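Local coordinates for protein adenylate isopentenyltransferase (Humulus lupulus, PDB 3A8T) that catalyses the transfer of an isopentenyl group from dimethylallyl diphosphate to ATP, ADP or AMP, a step of cytokinin biosynthesis in hop, at residues Pro213-His218 with Gly227-Ile232; Asp174-Trp179 with Ser334-Glu339; Thr188-Lys193 with Glu303-Ala308; Asp114-Ala119 with Asp149-Ser154. One frame throughout, in Å; residues are numbered along the deposited sequence.

How the contacts relate
The four contacts are spread over a P-loop-type fold built on a six-stranded parallel sheet. Contact 4 closes first along the chain, joining helix 112-128 to the loop after helix 140-147. Contact 2 pairs strand 174-181 of the sheet with the end of helix 315-338. Contact 3 is nested inside it and joins helices 184-201 and 302-309, which neighbour those two elements in sequence. Contact 1 is nested inside contact 3, in the loop between helices 203-210 and 234-243. Contacts 1 and 2 lie about 39 Å apart between centres, on opposite sides of the chain's centre. Contact 1 holds ATP-binding residues, contact 3 lies beside the P-loop, and contact 2 ties the C-terminal helix to the sheet.

Contact 1. Residues Pro213-His218 with Gly227-Ile232; sequences PEDEDH and GLRKAI. With ATP (adenosine-5'-triphosphate), chain B.
The guanidinium of Arg229 has the carboxylate of Asp215 over one face and that of Asp217 at its edge. The Asp215 group is stacked on it, with the two planes 20° apart. Asp215 OD2 lies 3.2 Å from Arg229 NH1 and well out of the guanidinium plane. This salt bridge therefore rests on charge alone, as no N-H points at the oxygen. The Asp217 carboxylate is nearly coplanar with the guanidinium and is gripped side-on by two bonds. Arg229 NE donates to Asp217 OD2 at 2.6 Å, and Arg229 NH2 donates to Asp217 OD1 at 2.6 Å. Both oxygens use their syn lone pairs. Together the three residues form a salt-bridge network within the long connection between helices 203-210 and 234-243. Asp238 of the latter helix is a second salt-bridge partner of Arg229 NH2. The His218 ring turns its edge to the same nitrogen, with CD2 3.7 Å from Arg229 NH2. The arginine chain folds at chi3 (53°), the torsion that places NE, and NE and NH2 face Asp217. Arg229 sits in a short 3-10 turn, 228-230, next to residues that bind ATP. Lys230 O accepts a hydrogen bond from the ribose O2' of ATP at 2.7 Å. Ile232 N donates an almost straight bond to adenine N3 of ATP, 2.9 Å long with an angle of 170° at the hydrogen.

Contact 2. Residues Asp174-Trp179 with Ser334-Glu339; sequences DCCFLW and SRFLDE
Phe336 packs against Cys176 and Asp174, where helix 315-338 lies on the parallel sheet of this P-loop-type fold. Strand 174-179 and helix 334-338 run antiparallel, their axes 9.7 Å apart. The CB of Phe336 points toward the strand. From there CG goes anti to the backbone N (chi1 168°), and the ring is laid flat over Cys176. Phe336 CG meets Cys176 CB at 3.6 Å. The other ring atoms are about equally far from that carbon, because Cys176 CB sits over the ring centre. It is 3.4 Å from the centroid of the Phe336 ring and only 3° off the ring normal, a CH-pi contact. Cys176 SG is over the same ring, 4.6 Å from the Phe336 centroid, and makes a sulfur-aromatic contact. Farther out, Phe336 CE1 approaches the Asp174 carboxylate, with OD2 4.0 Å away. That carboxylate has its salt bridge with Lys41. The same lysine makes a cation-pi contact with the Phe336 ring and a hydrogen bond to Phe336 O. At the tip, Phe336 CZ lies 3.1 Å from Asp174 O, which meets the ring edge in its plane.

Contact 3. Residues Thr188-Lys193 with Glu303-Ala308; sequences TDYLAK and ESFRAA
Two helices, 184-201 and 302-309, meet here through an edge-to-face aromatic pair. Phe305 turns its edge to the face of Tyr190. The ring planes are 86° apart and the centroids of Tyr190 and Phe305 are 5.2 Å apart. Phe305 CD1 does most of the touching, 3.9 Å from Tyr190 CG, and stands over the rim of the tyrosine ring rather than its centre. Phe305 CE1 follows beside it, 4.0 Å from Tyr190 CD2. With CG anti to the backbone N (chi1 174°), the tyrosine ring reaches toward helix 302-309. Lys193 comes one helical turn later on the same side of its helix. Its extended chain carries CE to 3.9 Å from Ala308 O. The bend at chi4 then turns only the ammonium, which has its salt bridge with Asp197 of its own helix. Met309 also touches Tyr190 and Lys193, so the tyrosine is packed by successive turns of helix 302-309. No hydrogen bond crosses between the two segments. Phe305 also reaches Gly52 of the ATP-binding P-loop, its side chain about 4 Å away at the nearest atoms. The arrangement is a T-shaped aromatic pair between two helices, set beside the P-loop of a nucleotide-binding fold.

Contact 4. Residues Asp114-Ala119 with Asp149-Ser154; sequences DFRSLA and DRFDSS
Van der Waals contact carries most of this pairing, and it runs between Arg116 and Phe151. Its apolar part is Arg116 CD on Phe151 CB, 3.6 Å apart. Arg116 NE is 3.7 Å from the same Phe151 CB. That carbon sits over one face of the guanidinium, and Phe151 N lies 4.3 Å above the centre of the Arg116 guanidinium. The Phe151 ring runs on away from the group. Its plane is only 18° from that of the guanidinium, yet the two are not stacked, because CB and the backbone N take that face. Phe151 CG comes no closer than 4.0 Å to Arg116 CD. An extended chain, with CG anti to the backbone N (chi1 166°) and chi2 at 180°, carries the arginine straight out from helix 112-128 to the loop.

Polar contact between the segments is looser. Arg116 NH2 lies 3.6 Å from Asp149 O, and this is not a hydrogen bond. The Asp149 carboxylate is remote, with OD1 6.1 Å from Arg116 NH2, and at most a weak charge effect is likely. The firm polar partners of the arginine are backbone carbonyls next to the loop. Its NH1 donates to Ala145 O and Val148 O. These carbonyls lie at and just after the C-terminal end of helix 140-147, so the arginine ties helix 112-128 to the following loop at the surface of a P-loop-type fold.

Contact 1. Residues Pro213-His218 with Gly227-Ile232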
# COMPACT_ATOMS: atom_id res chain seq x y z
N PRO A 213 -22.03 -8.42 12.15
CA PRO A 213 -23.33 -8.41 11.49
C PRO A 213 -24.07 -7.07 11.54
O PRO A 213 -25.09 -6.94 10.93
CB PRO A 213 -24.07 -9.52 12.19
CG PRO A 213 -22.95 -10.49 12.60
CD PRO A 213 -21.95 -9.50 13.15
N GLU A 214 -23.58 -6.06 12.28
CA GLU A 214 -24.25 -4.77 12.24
C GLU A 214 -23.76 -3.98 11.00
O GLU A 214 -24.16 -2.85 10.78
CB GLU A 214 -24.04 -3.90 13.50
CG GLU A 214 -24.67 -2.48 13.28
CD GLU A 214 -25.13 -1.70 14.53
OE1 GLU A 214 -24.36 -1.64 15.52
OE2 GLU A 214 -26.26 -1.13 14.49
N ASP A 215 -22.87 -4.55 10.20
CA ASP A 215 -22.43 -3.85 9.00
C ASP A 215 -23.43 -4.05 7.87
O ASP A 215 -23.87 -5.15 7.58
CB ASP A 215 -21.03 -4.29 8.55
CG ASP A 215 -19.95 -3.64 9.39
OD1 ASP A 215 -20.05 -2.41 9.65
OD2 ASP A 215 -19.00 -4.35 9.79
N GLU A 216 -23.76 -2.96 7.20
CA GLU A 216 -24.74 -3.02 6.15
C GLU A 216 -24.20 -3.15 4.73
O GLU A 216 -24.97 -3.06 3.78
CB GLU A 216 -25.64 -1.77 6.27
CG GLU A 216 -26.24 -1.60 7.70
CD GLU A 216 -27.02 -0.29 7.92
OE1 GLU A 216 -27.40 -0.03 9.10
OE2 GLU A 216 -27.25 0.47 6.94
N ASP A 217 -22.89 -3.36 4.59
CA ASP A 217 -22.28 -3.43 3.25
C ASP A 217 -21.78 -4.80 2.78
O ASP A 217 -21.00 -4.83 1.83
CB ASP A 217 -21.07 -2.49 3.15
CG ASP A 217 -19.98 -2.82 4.22
OD1 ASP A 217 -19.93 -3.97 4.69
OD2 ASP A 217 -19.17 -1.94 4.59
N HIS A 218 -22.20 -5.88 3.45
CA HIS A 218 -21.70 -7.23 3.16
C HIS A 218 -21.86 -7.73 1.75
O HIS A 218 -21.05 -8.55 1.28
CB HIS A 218 -22.29 -8.27 4.13
CG HIS A 218 -21.85 -8.08 5.55
ND1 HIS A 218 -22.64 -8.42 6.63
CD2 HIS A 218 -20.71 -7.56 6.08
CE1 HIS A 218 -22.02 -8.11 7.75
NE2 HIS A 218 -20.85 -7.59 7.44
N GLY A 227 -14.32 3.84 3.55
CA GLY A 227 -13.15 3.75 4.41
C GLY A 227 -12.41 2.40 4.42
O GLY A 227 -12.29 1.72 3.36
N LEU A 228 -11.91 2.04 5.61
CA LEU A 228 -11.19 0.78 5.82
C LEU A 228 -11.99 -0.44 5.31
O LEU A 228 -11.42 -1.45 4.97
CB LEU A 228 -10.85 0.58 7.30
CG LEU A 228 -9.98 -0.66 7.57
CD1 LEU A 228 -8.73 -0.52 6.79
CD2 LEU A 228 -9.62 -0.82 9.02
N ARG A 229 -13.31 -0.33 5.24
CA ARG A 229 -14.08 -1.46 4.78
C ARG A 229 -13.93 -1.69 3.26
O ARG A 229 -14.42 -2.66 2.73
CB ARG A 229 -15.55 -1.33 5.23
CG ARG A 229 -15.67 -1.43 6.72
CD ARG A 229 -17.09 -1.68 7.21
NE ARG A 229 -17.70 -2.83 6.56
CZ ARG A 229 -17.42 -4.11 6.82
NH1 ARG A 229 -16.55 -4.47 7.77
NH2 ARG A 229 -17.95 -5.05 6.05
N LYS A 230 -13.24 -0.78 2.58
CA LYS A 230 -12.93 -0.92 1.16
C LYS A 230 -11.70 -1.83 0.90
O LYS A 230 -11.55 -2.31 -0.21
CB LYS A 230 -12.58 0.42 0.52
CG LYS A 230 -13.71 1.43 0.52
CD LYS A 230 -13.22 2.72 -0.11
CE LYS A 230 -13.61 2.75 -1.57
NZ LYS A 230 -12.95 3.90 -2.25
N ALA A 231 -10.84 -2.03 1.90
CA ALA A 231 -9.60 -2.81 1.80
C ALA A 231 -9.79 -4.13 1.09
O ALA A 231 -10.75 -4.82 1.38
CB ALA A 231 -9.05 -3.04 3.19
N ILE A 232 -8.89 -4.49 0.16
CA ILE A 232 -9.08 -5.79 -0.53
C ILE A 232 -8.98 -6.88 0.55
O ILE A 232 -8.08 -6.85 1.40
CB ILE A 232 -8.01 -6.10 -1.63
CG1 ILE A 232 -7.96 -5.04 -2.72
CG2 ILE A 232 -8.35 -7.40 -2.30
CD1 ILE A 232 -9.19 -4.84 -3.36
PG ATP B . -9.52 5.11 -6.32
O1G ATP B . -9.73 6.57 -6.04
O2G ATP B . -10.57 4.28 -5.40
O3G ATP B . -9.82 4.78 -7.87
PB ATP B . -7.02 5.69 -5.31
O1B ATP B . -6.22 6.43 -6.24
O2B ATP B . -7.89 6.69 -4.51
O3B ATP B . -7.95 4.62 -6.05
PA ATP B . -5.70 3.36 -4.41
O1A ATP B . -5.48 2.90 -5.77
O2A ATP B . -4.33 3.08 -3.59
O3A ATP B . -6.01 4.98 -4.25
O5' ATP B . -6.81 2.47 -3.62
C5' ATP B . -7.93 2.15 -4.40
C4' ATP B . -8.56 0.93 -3.76
O4' ATP B . -7.60 -0.13 -3.75
C3' ATP B . -8.96 1.10 -2.28
O3' ATP B . -10.28 1.65 -2.16
C2' ATP B . -8.85 -0.33 -1.74
O2' ATP B . -10.02 -1.03 -1.97
C1' ATP B . -7.71 -0.94 -2.51
N9 ATP B . -6.44 -0.88 -1.73
C8 ATP B . -5.45 0.10 -1.84
N7 ATP B . -4.52 -0.09 -0.93
C5 ATP B . -4.83 -1.18 -0.18
C6 ATP B . -4.25 -1.89 0.95
N6 ATP B . -3.08 -1.49 1.54
N1 ATP B . -4.90 -2.98 1.41
C2 ATP B . -6.03 -3.40 0.87
N3 ATP B . -6.61 -2.78 -0.16
C4 ATP B . -6.08 -1.70 -0.71

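Contact 2. Residues Asp174-Trp179 with Ser334-Glu339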
# COMPACT_ATOMS: atom_id res chain seq x y z
N ASP A 174 8.99 20.84 -4.15
CA ASP A 174 10.10 20.56 -5.03
C ASP A 174 10.22 19.04 -4.90
O ASP A 174 10.86 18.53 -3.97
CB ASP A 174 11.34 21.25 -4.46
CG ASP A 174 12.57 20.96 -5.26
OD1 ASP A 174 12.42 20.62 -6.46
OD2 ASP A 174 13.67 21.11 -4.69
N CYS A 175 9.60 18.32 -5.82
CA CYS A 175 9.57 16.87 -5.77
C CYS A 175 10.60 16.06 -6.54
O CYS A 175 11.07 16.45 -7.60
CB CYS A 175 8.20 16.37 -6.25
SG CYS A 175 6.82 17.01 -5.42
N CYS A 176 10.94 14.89 -5.99
CA CYS A 176 11.80 13.93 -6.65
C CYS A 176 10.87 12.71 -6.58
O CYS A 176 10.36 12.37 -5.53
CB CYS A 176 13.09 13.66 -5.86
SG CYS A 176 14.11 12.32 -6.56
N PHE A 177 10.63 12.09 -7.73
CA PHE A 177 9.73 10.97 -7.82
C PHE A 177 10.46 9.70 -8.13
O PHE A 177 11.03 9.59 -9.19
CB PHE A 177 8.74 11.17 -8.97
CG PHE A 177 7.85 12.36 -8.84
CD1 PHE A 177 6.75 12.33 -8.01
CD2 PHE A 177 8.10 13.51 -9.59
CE1 PHE A 177 5.89 13.43 -7.91
CE2 PHE A 177 7.26 14.62 -9.50
CZ PHE A 177 6.15 14.58 -8.66
N LEU A 178 10.47 8.74 -7.22
CA LEU A 178 11.10 7.46 -7.54
C LEU A 178 9.90 6.55 -7.81
O LEU A 178 8.97 6.48 -6.99
CB LEU A 178 11.89 6.90 -6.37
CG LEU A 178 13.06 7.75 -5.89
CD1 LEU A 178 13.80 7.07 -4.75
CD2 LEU A 178 13.97 7.98 -7.07
N TRP A 179 9.90 5.91 -8.97
CA TRP A 179 8.84 5.01 -9.34
C TRP A 179 9.45 3.59 -9.43
O TRP A 179 10.31 3.34 -10.27
CB TRP A 179 8.22 5.44 -10.68
CG TRP A 179 7.37 4.42 -11.37
CD1 TRP A 179 6.55 3.49 -10.79
CD2 TRP A 179 7.20 4.25 -12.78
NE1 TRP A 179 5.88 2.76 -11.75
CE2 TRP A 179 6.26 3.21 -12.98
CE3 TRP A 179 7.75 4.88 -13.90
CZ2 TRP A 179 5.87 2.79 -14.24
CZ3 TRP A 179 7.37 4.45 -15.17
CH2 TRP A 179 6.43 3.42 -15.33
N SER A 334 20.57 11.68 -3.50
CA SER A 334 21.79 12.39 -3.23
C SER A 334 21.89 13.64 -4.13
O SER A 334 22.20 14.73 -3.66
CB SER A 334 22.94 11.45 -3.51
OG SER A 334 24.02 11.79 -2.72
N ARG A 335 21.62 13.50 -5.42
CA ARG A 335 21.73 14.68 -6.25
C ARG A 335 20.61 15.70 -6.05
O ARG A 335 20.79 16.90 -6.28
CB ARG A 335 21.82 14.26 -7.70
CG ARG A 335 23.06 13.43 -7.95
CD ARG A 335 22.95 12.76 -9.30
NE ARG A 335 24.05 11.88 -9.59
CZ ARG A 335 23.95 10.89 -10.48
NH1 ARG A 335 22.78 10.73 -11.10
NH2 ARG A 335 25.01 10.10 -10.75
N PHE A 336 19.46 15.20 -5.62
CA PHE A 336 18.26 15.97 -5.36
C PHE A 336 18.48 16.77 -4.07
O PHE A 336 17.97 17.89 -3.91
CB PHE A 336 17.09 15.01 -5.18
CG PHE A 336 15.84 15.63 -4.61
CD1 PHE A 336 15.17 16.63 -5.31
CD2 PHE A 336 15.29 15.16 -3.41
CE1 PHE A 336 13.95 17.15 -4.86
CE2 PHE A 336 14.05 15.69 -2.93
CZ PHE A 336 13.39 16.68 -3.66
N LEU A 337 19.24 16.21 -3.13
CA LEU A 337 19.45 16.93 -1.89
C LEU A 337 20.46 18.08 -2.00
O LEU A 337 20.48 19.01 -1.17
CB LEU A 337 19.85 15.97 -0.80
CG LEU A 337 18.67 15.08 -0.46
CD1 LEU A 337 19.02 14.20 0.71
CD2 LEU A 337 17.46 15.95 -0.14
N ASP A 338 21.27 18.03 -3.04
CA ASP A 338 22.24 19.08 -3.28
C ASP A 338 21.59 20.30 -3.91
O ASP A 338 21.32 21.30 -3.23
CB ASP A 338 23.35 18.55 -4.16
CG ASP A 338 24.54 18.12 -3.37
OD1 ASP A 338 25.42 18.97 -3.09
OD2 ASP A 338 24.57 16.92 -3.00
N GLU A 339 21.34 20.24 -5.22
CA GLU A 339 20.74 21.40 -5.86
C GLU A 339 19.24 21.33 -5.74
O GLU A 339 18.67 22.08 -4.91
CB GLU A 339 21.14 21.50 -7.33
CG GLU A 339 22.63 21.82 -7.59
CD GLU A 339 23.56 20.62 -7.41
OE1 GLU A 339 23.84 20.23 -6.26
OE2 GLU A 339 24.01 20.06 -8.44
OXT GLU A 339 18.65 20.50 -6.48

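Contact 3. Residues Thr188-Lys193 with Glu303-Ala308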
# COMPACT_ATOMS: atom_id res chain seq x y z
N THR A 188 2.13 -9.63 -10.54
CA THR A 188 0.96 -10.48 -10.43
C THR A 188 1.27 -11.71 -9.58
O THR A 188 0.61 -11.99 -8.57
CB THR A 188 0.55 -10.87 -11.87
OG1 THR A 188 -0.30 -9.84 -12.40
CG2 THR A 188 -0.14 -12.18 -11.92
N ASP A 189 2.27 -12.47 -9.99
CA ASP A 189 2.69 -13.64 -9.27
C ASP A 189 3.16 -13.32 -7.84
O ASP A 189 2.89 -14.08 -6.90
CB ASP A 189 3.82 -14.34 -10.03
CG ASP A 189 3.30 -15.04 -11.30
OD1 ASP A 189 4.12 -15.60 -12.07
OD2 ASP A 189 2.06 -15.02 -11.52
N TYR A 190 3.87 -12.21 -7.67
CA TYR A 190 4.33 -11.91 -6.31
C TYR A 190 3.15 -11.58 -5.44
O TYR A 190 3.08 -12.03 -4.33
CB TYR A 190 5.32 -10.78 -6.29
CG TYR A 190 5.68 -10.36 -4.92
CD1 TYR A 190 6.57 -11.11 -4.14
CD2 TYR A 190 5.10 -9.22 -4.37
CE1 TYR A 190 6.87 -10.72 -2.83
CE2 TYR A 190 5.41 -8.82 -3.08
CZ TYR A 190 6.27 -9.56 -2.32
OH TYR A 190 6.48 -9.14 -1.01
N LEU A 191 2.21 -10.83 -6.00
CA LEU A 191 0.98 -10.44 -5.32
C LEU A 191 0.09 -11.61 -4.88
O LEU A 191 -0.57 -11.52 -3.87
CB LEU A 191 0.19 -9.52 -6.22
CG LEU A 191 0.23 -7.99 -6.09
CD1 LEU A 191 1.23 -7.47 -5.06
CD2 LEU A 191 0.43 -7.45 -7.46
N ALA A 192 0.08 -12.70 -5.64
CA ALA A 192 -0.67 -13.89 -5.30
C ALA A 192 0.10 -14.53 -4.17
O ALA A 192 -0.49 -15.00 -3.20
CB ALA A 192 -0.75 -14.88 -6.50
N LYS A 193 1.41 -14.61 -4.30
CA LYS A 193 2.16 -15.21 -3.22
C LYS A 193 1.94 -14.41 -1.92
O LYS A 193 1.70 -14.99 -0.85
CB LYS A 193 3.62 -15.24 -3.59
CG LYS A 193 4.55 -15.51 -2.44
CD LYS A 193 5.96 -15.11 -2.82
CE LYS A 193 6.98 -15.62 -1.78
NZ LYS A 193 6.61 -15.17 -0.36
N GLU A 303 13.74 -8.23 -11.33
CA GLU A 303 14.51 -9.38 -11.00
C GLU A 303 14.60 -9.58 -9.51
O GLU A 303 14.92 -10.69 -9.04
CB GLU A 303 15.91 -9.26 -11.55
CG GLU A 303 15.95 -9.15 -13.08
CD GLU A 303 15.32 -10.33 -13.78
OE1 GLU A 303 15.58 -11.49 -13.36
OE2 GLU A 303 14.57 -10.10 -14.76
N SER A 304 14.38 -8.50 -8.77
CA SER A 304 14.43 -8.57 -7.32
C SER A 304 13.26 -9.38 -6.86
O SER A 304 13.37 -10.20 -5.96
CB SER A 304 14.35 -7.16 -6.68
OG SER A 304 15.50 -6.36 -6.91
N PHE A 305 12.11 -9.12 -7.49
CA PHE A 305 10.88 -9.80 -7.17
C PHE A 305 10.87 -11.25 -7.62
O PHE A 305 10.41 -12.14 -6.87
CB PHE A 305 9.71 -9.00 -7.77
CG PHE A 305 9.38 -7.77 -6.97
CD1 PHE A 305 8.30 -7.76 -6.11
CD2 PHE A 305 10.24 -6.69 -6.95
CE1 PHE A 305 8.09 -6.68 -5.24
CE2 PHE A 305 10.04 -5.61 -6.08
CZ PHE A 305 8.96 -5.61 -5.23
N ARG A 306 11.40 -11.49 -8.83
CA ARG A 306 11.51 -12.85 -9.39
C ARG A 306 12.28 -13.64 -8.34
O ARG A 306 11.81 -14.67 -7.86
CB ARG A 306 12.32 -12.81 -10.68
CG ARG A 306 11.78 -13.58 -11.86
CD ARG A 306 12.67 -13.38 -13.15
NE ARG A 306 12.12 -12.44 -14.13
CZ ARG A 306 10.97 -12.65 -14.74
NH1 ARG A 306 10.29 -13.75 -14.47
NH2 ARG A 306 10.47 -11.76 -15.60
N ALA A 307 13.46 -13.16 -7.97
CA ALA A 307 14.27 -13.82 -6.95
C ALA A 307 13.54 -13.91 -5.60
O ALA A 307 13.67 -14.87 -4.86
CB ALA A 307 15.57 -13.09 -6.80
N ALA A 308 12.76 -12.90 -5.28
CA ALA A 308 12.01 -12.86 -4.04
C ALA A 308 10.94 -13.96 -3.96
O ALA A 308 10.47 -14.27 -2.88
CB ALA A 308 11.34 -11.50 -3.91

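Contact 4. Residues Asp114-Ala119 with Asp149-Ser154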
# COMPACT_ATOMS: atom_id res chain seq x y z
N ASP A 114 -8.82 15.85 3.49
CA ASP A 114 -8.39 15.66 4.87
C ASP A 114 -6.90 15.32 4.82
O ASP A 114 -6.09 15.83 5.62
CB ASP A 114 -9.11 14.47 5.52
CG ASP A 114 -10.63 14.66 5.59
OD1 ASP A 114 -11.03 15.82 5.80
OD2 ASP A 114 -11.41 13.66 5.48
N PHE A 115 -6.55 14.46 3.87
CA PHE A 115 -5.18 14.03 3.70
C PHE A 115 -4.21 15.17 3.36
O PHE A 115 -3.12 15.26 3.94
CB PHE A 115 -5.09 12.97 2.60
CG PHE A 115 -3.70 12.43 2.42
CD1 PHE A 115 -3.13 11.63 3.41
CD2 PHE A 115 -2.94 12.78 1.32
CE1 PHE A 115 -1.82 11.21 3.31
CE2 PHE A 115 -1.65 12.38 1.20
CZ PHE A 115 -1.06 11.59 2.19
N ARG A 116 -4.59 15.99 2.40
CA ARG A 116 -3.79 17.14 1.99
C ARG A 116 -3.46 17.99 3.22
O ARG A 116 -2.32 18.41 3.42
CB ARG A 116 -4.57 17.98 0.95
CG ARG A 116 -4.02 19.36 0.68
CD ARG A 116 -4.86 20.09 -0.36
NE ARG A 116 -4.21 21.35 -0.77
CZ ARG A 116 -3.23 21.47 -1.67
NH1 ARG A 116 -2.75 20.41 -2.34
NH2 ARG A 116 -2.69 22.66 -1.87
N SER A 117 -4.46 18.19 4.06
CA SER A 117 -4.27 18.98 5.25
C SER A 117 -3.29 18.33 6.26
O SER A 117 -2.27 18.92 6.67
CB SER A 117 -5.61 19.23 5.88
OG SER A 117 -5.46 19.52 7.23
N LEU A 118 -3.63 17.11 6.68
CA LEU A 118 -2.81 16.34 7.61
C LEU A 118 -1.37 16.15 7.12
O LEU A 118 -0.44 16.41 7.86
CB LEU A 118 -3.42 14.95 7.87
CG LEU A 118 -4.66 14.95 8.75
CD1 LEU A 118 -5.15 13.54 9.07
CD2 LEU A 118 -4.32 15.67 10.00
N ALA A 119 -1.20 15.73 5.87
CA ALA A 119 0.13 15.48 5.29
C ALA A 119 0.99 16.72 4.96
O ALA A 119 2.22 16.69 5.03
CB ALA A 119 -0.03 14.61 4.09
N ASP A 149 -0.80 22.61 -6.47
CA ASP A 149 -0.81 23.97 -5.99
C ASP A 149 -2.19 24.39 -5.51
O ASP A 149 -2.33 25.04 -4.48
CB ASP A 149 -0.34 24.89 -7.10
CG ASP A 149 0.76 25.78 -6.65
OD1 ASP A 149 0.61 26.33 -5.52
OD2 ASP A 149 1.76 25.92 -7.40
N ARG A 150 -3.21 24.05 -6.27
CA ARG A 150 -4.57 24.37 -5.85
C ARG A 150 -5.34 23.06 -5.94
O ARG A 150 -5.42 22.42 -6.98
CB ARG A 150 -5.21 25.45 -6.74
CG ARG A 150 -4.74 26.87 -6.47
CD ARG A 150 -5.91 27.87 -6.53
NE ARG A 150 -6.88 27.62 -5.43
CZ ARG A 150 -7.50 28.56 -4.71
NH1 ARG A 150 -7.28 29.85 -4.95
NH2 ARG A 150 -8.34 28.20 -3.74
N PHE A 151 -5.91 22.64 -4.82
CA PHE A 151 -6.62 21.40 -4.86
C PHE A 151 -8.05 21.57 -5.30
O PHE A 151 -8.76 22.43 -4.79
CB PHE A 151 -6.56 20.69 -3.51
CG PHE A 151 -7.18 19.32 -3.54
CD1 PHE A 151 -6.89 18.44 -4.57
CD2 PHE A 151 -8.11 18.93 -2.59
CE1 PHE A 151 -7.52 17.22 -4.67
CE2 PHE A 151 -8.74 17.71 -2.68
CZ PHE A 151 -8.45 16.86 -3.72
N ASP A 152 -8.46 20.75 -6.27
CA ASP A 152 -9.83 20.78 -6.78
C ASP A 152 -10.61 19.87 -5.85
O ASP A 152 -10.74 18.67 -6.08
CB ASP A 152 -9.89 20.23 -8.20
CG ASP A 152 -11.18 20.61 -8.93
OD1 ASP A 152 -12.24 20.82 -8.26
OD2 ASP A 152 -11.13 20.69 -10.19
N SER A 153 -11.09 20.48 -4.78
CA SER A 153 -11.85 19.82 -3.73
C SER A 153 -12.87 18.89 -4.37
O SER A 153 -12.78 17.67 -4.24
CB SER A 153 -12.54 20.89 -2.88
OG SER A 153 -11.72 22.07 -2.82
N SER A 154 -13.82 19.48 -5.09
CA SER A 154 -14.85 18.70 -5.76
C SER A 154 -14.46 18.42 -7.20
O SER A 154 -15.29 18.54 -8.10
CB SER A 154 -16.15 19.48 -5.76
OG SER A 154 -15.94 20.70 -6.43